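Local coordinates for YfkN protein (Bacillus subtilis subsp. subtilis, PDB 3GVE), which belongs to the calcineurin-like phosphoesterase family and carries a two-metal site, here holding manganese and magnesium, in a layered alpha-beta fold, at residues 64-69 and 90-95; 25-30 and 330-335; 96-101 and 321-326; 58-63 and 101-106; 117-122 and 140-145. All coordinates share one frame; numbering follows the deposited sequence.

Overall arrangement
The five contacts show how a two-metal site of the calcineurin-like phosphoesterase fold is built on packing that reaches well beyond it. Contact 1 carries Asp-64, whose carboxylate bridges the manganese and magnesium ions; contact 4, whose centre is about 12 Å away, supplies the strand leading into it, and Gly-63 at its end directly precedes Asp-64. Contacts 3 and 4 share Tyr-101, while contacts 1 and 3 use successive parts of helix 91-98. The C-terminal helix 322-340 joins contact 3 to contact 2, their centres about 15 Å apart. Contact 5 touches contact 4 through Leu-106 and contact 1 through Thr-121, but stays about 10 Å from contact 2 at the nearest atoms.

Contact 1 (64-69 and 90-95); sequences DLIQGN and HPIISV. With MN (manganese (II) ion), chain C; MG (magnesium ion), chain D.
Leu-65 and Ile-92 meet where the metal-bearing loop 64-69 rests on the first turn of helix 91-98. From CB of Ile-92, the branch CG2 lies 3.7 Å from Leu-65 CG and also touches Leu-65 CD1, the two side chains sliding past each other in opposite directions. The other branch runs through CG1, anti to the carbonyl carbon (chi1 -70°), and ends in CD1, which comes 3.7 Å from the CA of Ile-66. His-90 is the N-cap of the helix: its ND1 accepts from Ile-92 N in the ring plane. At the ring's other nitrogen, NE2, a water sits 2.8 Å away and donates to Ile-66 O, linking the loop to the helix. One residue before Leu-65, Asp-64 OD2 binds manganese at 2.3 Å and magnesium at 2.4 Å; Asp-19, His-21 and His-251 also bind manganese, and Asn-108, His-216 and His-249 magnesium. Neighbours in sequence thus do different work: Asp-64 binds the ions, while apolar contacts and one water join Leu-65 and Ile-66 to the helix.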
# COMPACT_ATOMS: atom_id res chain seq x y z
N ASP A 64 -9.29 -5.20 9.48
CA ASP A 64 -8.05 -4.59 8.93
C ASP A 64 -7.99 -3.12 9.39
O ASP A 64 -7.87 -2.19 8.61
CB ASP A 64 -7.96 -4.72 7.39
CG ASP A 64 -7.26 -5.99 6.96
OD1 ASP A 64 -7.07 -6.87 7.82
OD2 ASP A 64 -6.95 -6.09 5.75
N LEU A 65 -8.07 -2.97 10.71
CA LEU A 65 -8.22 -1.68 11.39
C LEU A 65 -6.95 -1.19 12.11
O LEU A 65 -6.61 -0.03 12.01
CB LEU A 65 -9.37 -1.78 12.40
CG LEU A 65 -9.52 -0.61 13.37
CD1 LEU A 65 -9.96 0.63 12.64
CD2 LEU A 65 -10.53 -0.98 14.49
N ILE A 66 -6.29 -2.08 12.83
CA ILE A 66 -5.25 -1.67 13.77
C ILE A 66 -3.83 -1.72 13.23
O ILE A 66 -2.90 -1.35 13.93
CB ILE A 66 -5.33 -2.51 15.07
CG1 ILE A 66 -4.87 -3.96 14.83
CG2 ILE A 66 -6.73 -2.43 15.67
CD1 ILE A 66 -4.81 -4.81 16.09
N GLN A 67 -3.67 -2.18 12.00
CA GLN A 67 -2.35 -2.38 11.40
C GLN A 67 -2.30 -1.77 10.01
O GLN A 67 -3.28 -1.76 9.30
CB GLN A 67 -2.07 -3.88 11.30
CG GLN A 67 -0.64 -4.22 10.87
CD GLN A 67 -0.39 -4.17 9.36
OE1 GLN A 67 0.75 -4.05 8.92
NE2 GLN A 67 -1.43 -4.28 8.58
N GLY A 68 -1.13 -1.28 9.63
CA GLY A 68 -0.89 -0.88 8.26
C GLY A 68 0.02 0.31 8.04
O GLY A 68 0.63 0.45 7.00
N ASN A 69 0.10 1.18 9.04
CA ASN A 69 0.94 2.38 8.94
C ASN A 69 1.77 2.58 10.21
O ASN A 69 1.70 1.79 11.11
CB ASN A 69 0.11 3.61 8.53
CG ASN A 69 -0.81 4.14 9.63
OD1 ASN A 69 -1.67 4.98 9.38
ND2 ASN A 69 -0.61 3.68 10.83
N HIS A 90 -5.92 0.62 23.37
CA HIS A 90 -5.25 0.86 22.09
C HIS A 90 -5.76 2.20 21.55
O HIS A 90 -6.95 2.40 21.47
CB HIS A 90 -5.58 -0.28 21.13
CG HIS A 90 -4.73 -0.30 19.89
ND1 HIS A 90 -4.65 0.77 19.03
CD2 HIS A 90 -3.92 -1.25 19.39
CE1 HIS A 90 -3.83 0.48 18.05
NE2 HIS A 90 -3.38 -0.74 18.24
N PRO A 91 -4.87 3.10 21.16
CA PRO A 91 -5.30 4.43 20.68
C PRO A 91 -6.29 4.38 19.51
O PRO A 91 -7.16 5.22 19.44
CB PRO A 91 -3.98 5.08 20.27
CG PRO A 91 -3.00 4.49 21.18
CD PRO A 91 -3.40 3.05 21.30
N ILE A 92 -6.17 3.40 18.63
CA ILE A 92 -7.15 3.26 17.55
C ILE A 92 -8.53 2.91 18.12
O ILE A 92 -9.55 3.46 17.72
CB ILE A 92 -6.68 2.25 16.50
CG1 ILE A 92 -5.50 2.83 15.72
CG2 ILE A 92 -7.84 1.87 15.57
CD1 ILE A 92 -4.84 1.85 14.78
N ILE A 93 -8.55 1.98 19.06
CA ILE A 93 -9.78 1.62 19.76
C ILE A 93 -10.38 2.82 20.52
O ILE A 93 -11.58 2.98 20.54
CB ILE A 93 -9.57 0.40 20.68
CG1 ILE A 93 -9.15 -0.84 19.84
CG2 ILE A 93 -10.83 0.10 21.52
CD1 ILE A 93 -10.19 -1.27 18.77
N SER A 94 -9.54 3.67 21.11
CA SER A 94 -10.07 4.93 21.72
C SER A 94 -10.83 5.77 20.74
O SER A 94 -11.85 6.36 21.11
CB SER A 94 -8.97 5.75 22.33
OG SER A 94 -8.23 5.02 23.29
N VAL A 95 -10.35 5.85 19.50
CA VAL A 95 -11.10 6.60 18.47
C VAL A 95 -12.46 5.96 18.18
O VAL A 95 -13.49 6.60 18.09
CB VAL A 95 -10.29 6.73 17.15
CG1 VAL A 95 -11.09 7.36 16.07
CG2 VAL A 95 -9.01 7.59 17.42
MN MN C . -6.88 -4.70 3.95
MG MG D . -7.80 -8.09 4.69
O HOH W 1 -1.48 -1.56 16.31
O HOH W 2 -7.19 -6.59 2.86
O HOH W 3 -4.79 -5.37 3.46

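Contact 2 (25-30 and 330-335); sequences MDYDYY and QTHQNT
Met-25, a selenomethionine, faces His-332 across a CA-CA separation of 7.7 Å, and Tyr-29 faces Thr-335 at 8.4 Å; the run 25-30, strand only at 27-28, passes one side of the C-terminal helix. His-332 reaches into this run with CG anti to its backbone N (chi1 172°). Its ND1 and Tyr-29 OH share a hydrogen bond of 2.7 Å, in which either may be the donor, while CE1 lies 3.7 Å from Tyr-27 CG over the face of that phenol ring. The result is an aromatic cluster that includes a T-shaped (edge-to-face) pair: the His-332 edge points at the Tyr-27 face, with the planes at 79°, whereas the rings of Tyr-29 and His-332 meet rim to rim. This cluster ties an early strand of the phosphoesterase chain and its flanking turns to the last helix, 300 residues on. Met-25 CG makes a CH-pi contact over one face of the imidazole, 3.8 Å from the ring centroid. Thr-335 CG2 makes another with Tyr-29, 3.9 Å from its ring centroid, over the face opposite the one met by Tyr-27 CD2. At the far end of Tyr-27, the hydroxyl is hydrogen-bonded to Asp-32.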
# COMPACT_ATOMS: atom_id res chain seq x y z
N MSE A 25 -5.76 9.85 11.11
CA MSE A 25 -5.67 11.17 10.50
C MSE A 25 -5.64 11.08 8.98
O MSE A 25 -5.32 10.05 8.41
CB MSE A 25 -4.42 11.88 11.00
CG MSE A 25 -4.43 12.18 12.48
SE MSE A 25 -5.81 13.49 12.99
CE MSE A 25 -4.76 15.10 12.61
N ASP A 26 -5.96 12.19 8.33
CA ASP A 26 -5.81 12.28 6.88
C ASP A 26 -4.34 12.66 6.61
O ASP A 26 -4.03 13.80 6.24
CB ASP A 26 -6.83 13.25 6.25
CG ASP A 26 -6.84 14.64 6.88
OD1 ASP A 26 -6.38 14.81 8.02
OD2 ASP A 26 -7.36 15.55 6.23
N TYR A 27 -3.46 11.70 6.81
CA TYR A 27 -2.02 11.93 6.89
C TYR A 27 -1.21 10.75 6.35
O TYR A 27 -1.46 9.60 6.68
CB TYR A 27 -1.62 12.20 8.35
CG TYR A 27 -0.32 12.97 8.48
CD1 TYR A 27 -0.31 14.36 8.42
CD2 TYR A 27 0.88 12.31 8.64
CE1 TYR A 27 0.88 15.06 8.52
CE2 TYR A 27 2.07 13.01 8.76
CZ TYR A 27 2.04 14.38 8.69
OH TYR A 27 3.21 15.11 8.78
N ASP A 28 -0.22 11.07 5.53
CA ASP A 28 0.73 10.12 4.99
C ASP A 28 2.01 10.21 5.81
O ASP A 28 2.76 11.17 5.70
CB ASP A 28 1.00 10.47 3.51
CG ASP A 28 2.09 9.62 2.87
OD1 ASP A 28 2.56 8.68 3.49
OD2 ASP A 28 2.47 9.92 1.74
N TYR A 29 2.27 9.22 6.65
CA TYR A 29 3.45 9.23 7.51
C TYR A 29 4.75 9.02 6.73
O TYR A 29 5.80 9.36 7.23
CB TYR A 29 3.37 8.19 8.64
CG TYR A 29 2.30 8.48 9.67
CD1 TYR A 29 2.45 9.50 10.60
CD2 TYR A 29 1.12 7.73 9.70
CE1 TYR A 29 1.46 9.77 11.52
CE2 TYR A 29 0.15 7.99 10.62
CZ TYR A 29 0.32 9.01 11.53
OH TYR A 29 -0.66 9.29 12.45
N TYR A 30 4.66 8.41 5.56
CA TYR A 30 5.85 8.13 4.75
C TYR A 30 6.35 9.39 4.05
O TYR A 30 7.50 9.73 4.23
CB TYR A 30 5.59 7.01 3.74
CG TYR A 30 4.86 5.84 4.35
CD1 TYR A 30 3.53 5.64 4.09
CD2 TYR A 30 5.50 4.95 5.19
CE1 TYR A 30 2.85 4.59 4.66
CE2 TYR A 30 4.81 3.89 5.77
CZ TYR A 30 3.49 3.72 5.49
OH TYR A 30 2.78 2.68 6.02
N GLN A 330 -2.56 13.13 20.47
CA GLN A 330 -1.31 12.84 21.21
C GLN A 330 -0.59 11.65 20.59
O GLN A 330 0.60 11.67 20.40
CB GLN A 330 -1.56 12.61 22.70
CG GLN A 330 -0.25 12.60 23.51
CD GLN A 330 0.60 13.84 23.24
OE1 GLN A 330 0.16 14.96 23.47
NE2 GLN A 330 1.80 13.64 22.69
N THR A 331 -1.34 10.61 20.27
CA THR A 331 -0.76 9.43 19.64
C THR A 331 -0.17 9.76 18.27
O THR A 331 0.88 9.31 17.91
CB THR A 331 -1.82 8.32 19.46
OG1 THR A 331 -2.35 7.97 20.74
CG2 THR A 331 -1.21 7.08 18.81
N HIS A 332 -0.91 10.55 17.51
CA HIS A 332 -0.44 11.02 16.21
C HIS A 332 0.88 11.79 16.34
O HIS A 332 1.80 11.54 15.61
CB HIS A 332 -1.54 11.85 15.56
CG HIS A 332 -1.11 12.54 14.30
ND1 HIS A 332 -0.76 11.86 13.15
CD2 HIS A 332 -0.95 13.85 14.03
CE1 HIS A 332 -0.43 12.74 12.22
NE2 HIS A 332 -0.54 13.95 12.73
N GLN A 333 0.94 12.70 17.30
CA GLN A 333 2.18 13.47 17.52
C GLN A 333 3.33 12.58 17.99
O GLN A 333 4.45 12.76 17.56
CB GLN A 333 1.94 14.64 18.47
CG GLN A 333 1.02 15.67 17.84
CD GLN A 333 0.75 16.84 18.72
OE1 GLN A 333 1.39 17.02 19.75
NE2 GLN A 333 -0.18 17.67 18.31
N ASN A 334 3.02 11.59 18.81
CA ASN A 334 4.03 10.61 19.22
C ASN A 334 4.52 9.78 18.04
O ASN A 334 5.67 9.42 17.94
CB ASN A 334 3.48 9.69 20.32
CG ASN A 334 3.24 10.42 21.64
OD1 ASN A 334 3.70 11.53 21.84
ND2 ASN A 334 2.52 9.79 22.53
N THR A 335 3.60 9.47 17.13
CA THR A 335 3.94 8.74 15.92
C THR A 335 4.86 9.57 15.00
O THR A 335 5.79 9.05 14.44
CB THR A 335 2.67 8.27 15.18
OG1 THR A 335 1.96 7.36 16.03
CG2 THR A 335 3.01 7.55 13.89

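Contact 3 (96-101 and 321-326); sequences MNALKY and NETVTN
Asn-321 opens the run 321-326 beside Leu-99, its OD1 lying 4.2 Å from Leu-99 CD2. Asn-321 is the N-cap of helix 322-340: its OD1 accepts from Val-324 N at 3.0 Å, in the carbonyl plane and on a lone pair, and from Thr-323 N in a weaker, more bent bond. The amide nitrogen ND2 is hydrogen-bonded to Gln-45, so both polar ends of the capping side chain have partners. Thr-323 then turns a methyl toward the other helix. CG2, anti to the backbone N, comes 3.6 Å from Ala-98 CB; the CA atoms of Ala-98 and Thr-323 are 6.8 Å apart, a close approach consistent with the small alanine side chain. Here the start of the C-terminal helix packs against the end of helix 91-98, which closes in a Schellman motif: Lys-100 has a positive phi, while Lys-100 N bonds back to Asn-97 O and Tyr-101 N to Met-96 O. Val-324 follows with CG2 set 3.9 Å from Leu-99 CD1, and also touching Leu-99 CD2, so that one methyl of the valine meets both methyls of the leucine. Ala-41 and Ala-44 of helix 40-53 also touch Val-324. Thr-325, one residue further on, turns back to its own helix start, where OG1 donates to Asn-321 O at 3.2 Å from above the carbonyl plane.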
# COMPACT_ATOMS: atom_id res chain seq x y z
N MSE A 96 -12.46 4.64 18.03
CA MSE A 96 -13.69 3.87 17.76
C MSE A 96 -14.72 4.01 18.89
O MSE A 96 -15.90 4.10 18.67
CB MSE A 96 -13.38 2.38 17.51
CG MSE A 96 -12.25 2.09 16.51
SE MSE A 96 -12.33 3.04 14.80
CE MSE A 96 -13.43 1.76 13.79
N ASN A 97 -14.22 4.08 20.12
CA ASN A 97 -15.02 4.24 21.32
C ASN A 97 -15.65 5.65 21.28
O ASN A 97 -16.82 5.85 21.54
CB ASN A 97 -14.18 4.08 22.59
CG ASN A 97 -13.88 2.60 22.92
OD1 ASN A 97 -14.49 1.68 22.35
ND2 ASN A 97 -12.99 2.40 23.85
N ALA A 98 -14.82 6.63 20.92
CA ALA A 98 -15.27 8.02 20.87
C ALA A 98 -16.33 8.24 19.79
O ALA A 98 -17.21 9.05 19.96
CB ALA A 98 -14.08 8.96 20.66
N LEU A 99 -16.24 7.50 18.69
CA LEU A 99 -17.22 7.55 17.60
C LEU A 99 -18.43 6.66 17.87
O LEU A 99 -19.36 6.59 17.08
CB LEU A 99 -16.57 7.14 16.28
CG LEU A 99 -15.54 8.10 15.69
CD1 LEU A 99 -14.90 7.53 14.43
CD2 LEU A 99 -16.20 9.45 15.38
N LYS A 100 -18.40 5.96 19.00
CA LYS A 100 -19.51 5.13 19.45
C LYS A 100 -19.86 4.03 18.42
O LYS A 100 -21.00 3.84 18.04
CB LYS A 100 -20.73 5.99 19.83
CG LYS A 100 -20.42 6.90 21.01
CD LYS A 100 -21.61 7.77 21.38
CE LYS A 100 -21.26 8.72 22.51
NZ LYS A 100 -22.48 9.12 23.28
N TYR A 101 -18.84 3.30 17.98
CA TYR A 101 -19.09 2.10 17.17
C TYR A 101 -19.93 1.11 17.97
O TYR A 101 -19.79 1.00 19.17
CB TYR A 101 -17.78 1.45 16.76
CG TYR A 101 -17.24 1.99 15.45
CD1 TYR A 101 -16.61 3.23 15.40
CD2 TYR A 101 -17.36 1.26 14.27
CE1 TYR A 101 -16.11 3.73 14.20
CE2 TYR A 101 -16.86 1.75 13.06
CZ TYR A 101 -16.26 2.99 13.04
OH TYR A 101 -15.75 3.51 11.88
N ASN A 321 -12.87 15.68 11.25
CA ASN A 321 -13.82 15.52 12.35
C ASN A 321 -13.08 15.78 13.66
O ASN A 321 -12.03 15.18 13.96
CB ASN A 321 -14.31 14.07 12.38
CG ASN A 321 -15.27 13.80 13.51
OD1 ASN A 321 -14.88 13.38 14.60
ND2 ASN A 321 -16.54 14.04 13.24
N GLU A 322 -13.63 16.66 14.49
CA GLU A 322 -12.97 17.01 15.75
C GLU A 322 -12.87 15.87 16.76
O GLU A 322 -11.94 15.84 17.53
CB GLU A 322 -13.64 18.23 16.41
CG GLU A 322 -13.58 19.49 15.57
CD GLU A 322 -14.26 20.68 16.23
OE1 GLU A 322 -14.79 20.55 17.35
OE2 GLU A 322 -14.25 21.76 15.60
N THR A 323 -13.84 14.94 16.78
CA THR A 323 -13.81 13.92 17.79
C THR A 323 -12.60 12.99 17.49
O THR A 323 -11.91 12.54 18.39
CB THR A 323 -15.11 13.11 17.81
OG1 THR A 323 -16.19 13.98 18.19
CG2 THR A 323 -15.10 11.88 18.79
N VAL A 324 -12.39 12.71 16.20
CA VAL A 324 -11.24 11.90 15.81
C VAL A 324 -9.94 12.61 16.14
O VAL A 324 -9.09 12.05 16.78
CB VAL A 324 -11.28 11.52 14.31
CG1 VAL A 324 -10.01 10.77 13.94
CG2 VAL A 324 -12.52 10.64 14.04
N THR A 325 -9.81 13.86 15.69
CA THR A 325 -8.58 14.60 15.90
C THR A 325 -8.25 14.74 17.38
O THR A 325 -7.13 14.48 17.77
CB THR A 325 -8.63 15.99 15.24
OG1 THR A 325 -8.88 15.83 13.85
CG2 THR A 325 -7.32 16.72 15.40
N ASN A 326 -9.23 15.13 18.18
CA ASN A 326 -8.99 15.33 19.60
C ASN A 326 -8.57 14.03 20.29
O ASN A 326 -7.71 14.02 21.15
CB ASN A 326 -10.23 15.91 20.29
CG ASN A 326 -10.46 17.38 19.98
OD1 ASN A 326 -9.61 18.03 19.41
ND2 ASN A 326 -11.62 17.88 20.34

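Contact 4 (58-63 and 101-106); sequences LLVDNG and YDAGTL
Leu-59 and Asp-102 exchange two hydrogen bonds where strand 57-61 meets the run 101-106, in a beta-alpha-beta crossover whose intervening chain contains helices 70-85 and 91-98. Leu-59 N donates to Asp-102 OD2 at 2.8 Å, using the oxygen's anti lone pair, and Asp-102 N returns a bond of 2.7 Å to Leu-59 O, in the carbonyl plane. Further along, Asp-61 N donates to Ala-103 O at 3.1 Å, flanking the single bridge between Val-60 and Ala-103. The buried Asp-61 carboxylate is served on both oxygens: OD1 is hydrogen-bonded to Thr-17, while OD2 accepts from Gly-63 N in an Asx turn and from a water. That water in turn accepts from Thr-105 N at 3.0 Å, forming a water bridge between Asp-61 and Thr-105. Asn-62 ND2 is hydrogen-bonded to Ala-215 O and Thr-105 OG1 to Val-130 O, and Asn-62 O is hydrogen-bonded to the magnesium ligand His-216, a second-shell tie to the metal site. Apolar packing completes the strip. Leu-59 CG, anti to its own backbone N (chi1 172°), makes a CH-pi contact over the centre of the Tyr-101 ring, 3.6 Å from the centroid.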
# COMPACT_ATOMS: atom_id res chain seq x y z
N LEU A 58 -26.89 2.30 13.23
CA LEU A 58 -25.82 1.52 13.80
C LEU A 58 -24.54 1.82 13.04
O LEU A 58 -24.60 2.17 11.88
CB LEU A 58 -26.15 0.03 13.68
CG LEU A 58 -27.48 -0.37 14.32
CD1 LEU A 58 -27.77 -1.82 13.93
CD2 LEU A 58 -27.42 -0.19 15.85
N LEU A 59 -23.40 1.64 13.71
CA LEU A 59 -22.09 1.90 13.14
C LEU A 59 -21.16 0.71 13.43
O LEU A 59 -20.96 0.32 14.56
CB LEU A 59 -21.52 3.20 13.71
CG LEU A 59 -20.06 3.52 13.35
CD1 LEU A 59 -19.88 3.75 11.84
CD2 LEU A 59 -19.62 4.76 14.14
N VAL A 60 -20.62 0.13 12.37
CA VAL A 60 -19.79 -1.07 12.49
C VAL A 60 -18.50 -0.94 11.70
O VAL A 60 -18.43 -0.25 10.70
CB VAL A 60 -20.56 -2.34 12.01
CG1 VAL A 60 -21.85 -2.50 12.83
CG2 VAL A 60 -20.88 -2.28 10.53
N ASP A 61 -17.47 -1.62 12.18
CA ASP A 61 -16.21 -1.73 11.45
C ASP A 61 -15.97 -3.16 11.00
O ASP A 61 -16.29 -4.09 11.73
CB ASP A 61 -15.03 -1.28 12.29
CG ASP A 61 -13.75 -1.27 11.50
OD1 ASP A 61 -13.58 -0.41 10.62
OD2 ASP A 61 -12.93 -2.16 11.71
N ASN A 62 -15.39 -3.31 9.82
CA ASN A 62 -15.20 -4.62 9.23
C ASN A 62 -13.79 -5.22 9.27
O ASN A 62 -13.53 -6.20 8.58
CB ASN A 62 -15.71 -4.61 7.78
CG ASN A 62 -16.22 -5.97 7.33
OD1 ASN A 62 -16.88 -6.68 8.08
ND2 ASN A 62 -15.93 -6.33 6.06
N GLY A 63 -12.90 -4.66 10.09
CA GLY A 63 -11.58 -5.22 10.27
C GLY A 63 -10.50 -4.66 9.35
O GLY A 63 -10.75 -3.78 8.55
N TYR A 101 -18.84 3.30 17.98
CA TYR A 101 -19.09 2.10 17.17
C TYR A 101 -19.93 1.11 17.97
O TYR A 101 -19.79 1.00 19.17
CB TYR A 101 -17.78 1.45 16.76
CG TYR A 101 -17.24 1.99 15.45
CD1 TYR A 101 -16.61 3.23 15.40
CD2 TYR A 101 -17.36 1.26 14.27
CE1 TYR A 101 -16.11 3.73 14.20
CE2 TYR A 101 -16.86 1.75 13.06
CZ TYR A 101 -16.26 2.99 13.04
OH TYR A 101 -15.75 3.51 11.88
N ASP A 102 -20.78 0.38 17.26
CA ASP A 102 -21.64 -0.64 17.88
C ASP A 102 -21.04 -2.05 17.82
O ASP A 102 -21.38 -2.89 18.62
CB ASP A 102 -23.02 -0.62 17.23
CG ASP A 102 -23.75 0.70 17.45
OD1 ASP A 102 -24.12 0.97 18.59
OD2 ASP A 102 -23.90 1.44 16.48
N ALA A 103 -20.16 -2.31 16.84
CA ALA A 103 -19.54 -3.61 16.68
C ALA A 103 -18.33 -3.53 15.77
O ALA A 103 -18.28 -2.62 14.95
CB ALA A 103 -20.52 -4.62 16.08
N GLY A 104 -17.44 -4.49 15.91
CA GLY A 104 -16.32 -4.62 14.99
C GLY A 104 -15.97 -6.09 14.80
O GLY A 104 -16.58 -6.98 15.40
N THR A 105 -14.95 -6.34 13.97
CA THR A 105 -14.55 -7.73 13.67
C THR A 105 -13.08 -7.83 13.37
O THR A 105 -12.36 -6.78 13.36
CB THR A 105 -15.44 -8.28 12.54
OG1 THR A 105 -15.35 -9.71 12.55
CG2 THR A 105 -15.02 -7.77 11.16
N LEU A 106 -12.57 -9.03 13.11
CA LEU A 106 -11.18 -9.23 12.83
C LEU A 106 -10.93 -9.37 11.36
O LEU A 106 -11.53 -10.14 10.67
CB LEU A 106 -10.66 -10.46 13.57
CG LEU A 106 -11.00 -10.47 15.07
CD1 LEU A 106 -10.53 -11.72 15.71
CD2 LEU A 106 -10.50 -9.26 15.81
O HOH W 4 -13.22 -3.87 13.83

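Contact 5 (117-122 and 140-145); sequences FLDGTI and ENRYTP
Arg-142 and Asp-119 bring two flat groups together tip to tip, the carboxylate meeting the edge of the guanidinium with the planes 34° apart. One face of the guanidinium has the hydroxyl of Tyr-143 above its rim; one face of the Tyr-143 ring in turn carries Arg-142 CG, and a water lies at that ring's edge. This is a bidentate, end-on salt bridge, joining helix 115-123 to the loop that leads into strand 146-154. NH1 donates to Asp-119 OD1 at 3.0 Å, on the syn lone pair, and NH2 to Asp-119 OD2 at 2.8 Å, also from the syn side but 20° out of the carboxylate plane. With one nitrogen on each oxygen, the paired bonds would restrict rotation of both groups. The Arg-142 chain bends at chi2 (53°), which places CD, and is anti at chi3, which places NE. Alongside the charges, Tyr-143 makes the apolar part of the contact: Ile-122 CD1 approaches its CD1 at 4.0 Å, the two side chains crossing at about a right angle. Leu-106 and Phe-111 also touch this tyrosine. Nearer the ring's tip, Leu-118 CD2 packs 3.7 Å from Tyr-143 OH, which is hydrogen-bonded at 2.8 Å to the water, itself a weak donor to Asp-119 OD1.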
# COMPACT_ATOMS: atom_id res chain seq x y z
N PHE A 117 -1.43 -9.49 21.80
CA PHE A 117 -1.67 -8.09 21.52
C PHE A 117 -3.09 -7.88 21.01
O PHE A 117 -3.74 -6.94 21.38
CB PHE A 117 -0.65 -7.55 20.53
CG PHE A 117 -0.78 -6.08 20.27
CD1 PHE A 117 -0.34 -5.15 21.20
CD2 PHE A 117 -1.36 -5.62 19.10
CE1 PHE A 117 -0.46 -3.79 20.96
CE2 PHE A 117 -1.46 -4.28 18.87
CZ PHE A 117 -1.01 -3.36 19.80
N LEU A 118 -3.57 -8.80 20.19
CA LEU A 118 -4.93 -8.70 19.70
C LEU A 118 -5.95 -8.82 20.84
O LEU A 118 -6.91 -8.08 20.89
CB LEU A 118 -5.20 -9.76 18.61
CG LEU A 118 -6.60 -9.73 17.98
CD1 LEU A 118 -6.93 -8.33 17.47
CD2 LEU A 118 -6.69 -10.75 16.84
N ASP A 119 -5.74 -9.79 21.73
CA ASP A 119 -6.62 -9.94 22.89
C ASP A 119 -6.61 -8.64 23.71
O ASP A 119 -7.64 -8.18 24.14
CB ASP A 119 -6.19 -11.11 23.78
CG ASP A 119 -6.60 -12.47 23.22
OD1 ASP A 119 -7.53 -12.58 22.40
OD2 ASP A 119 -5.95 -13.44 23.62
N GLY A 120 -5.44 -8.07 23.91
CA GLY A 120 -5.33 -6.84 24.68
C GLY A 120 -6.04 -5.69 24.01
O GLY A 120 -6.68 -4.89 24.64
N THR A 121 -5.93 -5.62 22.69
CA THR A 121 -6.58 -4.58 21.89
C THR A 121 -8.10 -4.64 22.04
O THR A 121 -8.74 -3.63 22.25
CB THR A 121 -6.19 -4.70 20.39
OG1 THR A 121 -4.81 -4.40 20.25
CG2 THR A 121 -6.99 -3.73 19.52
N ILE A 122 -8.65 -5.84 21.96
CA ILE A 122 -10.07 -6.08 22.10
C ILE A 122 -10.59 -5.67 23.49
O ILE A 122 -11.70 -5.19 23.61
CB ILE A 122 -10.40 -7.57 21.78
CG1 ILE A 122 -10.18 -7.84 20.29
CG2 ILE A 122 -11.82 -7.91 22.15
CD1 ILE A 122 -10.14 -9.34 19.93
N GLU A 140 -12.92 -24.80 20.15
CA GLU A 140 -13.73 -23.78 20.81
C GLU A 140 -13.61 -22.45 20.07
O GLU A 140 -12.58 -22.16 19.50
CB GLU A 140 -13.25 -23.62 22.25
CG GLU A 140 -13.37 -24.89 23.09
CD GLU A 140 -14.80 -25.24 23.47
OE1 GLU A 140 -15.66 -24.37 23.60
OE2 GLU A 140 -15.04 -26.42 23.67
N ASN A 141 -14.64 -21.62 20.11
CA ASN A 141 -14.49 -20.30 19.53
C ASN A 141 -13.38 -19.55 20.25
O ASN A 141 -13.37 -19.50 21.46
CB ASN A 141 -15.79 -19.51 19.63
CG ASN A 141 -16.82 -19.98 18.64
OD1 ASN A 141 -17.78 -20.64 19.00
ND2 ASN A 141 -16.62 -19.63 17.39
N ARG A 142 -12.45 -19.00 19.48
CA ARG A 142 -11.33 -18.27 20.03
C ARG A 142 -11.72 -16.84 20.43
O ARG A 142 -11.04 -16.23 21.22
CB ARG A 142 -10.19 -18.25 19.00
CG ARG A 142 -8.91 -17.54 19.46
CD ARG A 142 -8.41 -18.08 20.80
NE ARG A 142 -7.14 -17.48 21.20
CZ ARG A 142 -7.03 -16.26 21.69
NH1 ARG A 142 -8.09 -15.49 21.81
NH2 ARG A 142 -5.85 -15.80 22.04
N TYR A 143 -12.80 -16.34 19.86
CA TYR A 143 -13.32 -14.99 20.11
C TYR A 143 -14.81 -15.08 20.34
O TYR A 143 -15.44 -16.06 20.02
CB TYR A 143 -13.03 -14.07 18.89
CG TYR A 143 -11.56 -14.03 18.59
CD1 TYR A 143 -10.70 -13.26 19.35
CD2 TYR A 143 -11.01 -14.84 17.60
CE1 TYR A 143 -9.35 -13.28 19.12
CE2 TYR A 143 -9.67 -14.87 17.37
CZ TYR A 143 -8.85 -14.09 18.13
OH TYR A 143 -7.50 -14.14 17.93
N THR A 144 -15.38 -14.02 20.88
CA THR A 144 -16.83 -13.88 20.97
C THR A 144 -17.43 -14.15 19.58
O THR A 144 -17.16 -13.42 18.64
CB THR A 144 -17.19 -12.43 21.36
OG1 THR A 144 -16.41 -12.03 22.50
CG2 THR A 144 -18.65 -12.29 21.67
N PRO A 145 -18.23 -15.21 19.43
CA PRO A 145 -18.67 -15.57 18.08
C PRO A 145 -19.72 -14.65 17.48
O PRO A 145 -19.71 -14.46 16.22
CB PRO A 145 -19.15 -17.01 18.20
CG PRO A 145 -19.67 -17.06 19.60
CD PRO A 145 -18.66 -16.21 20.44
O HOH W 5 -6.23 -12.83 20.00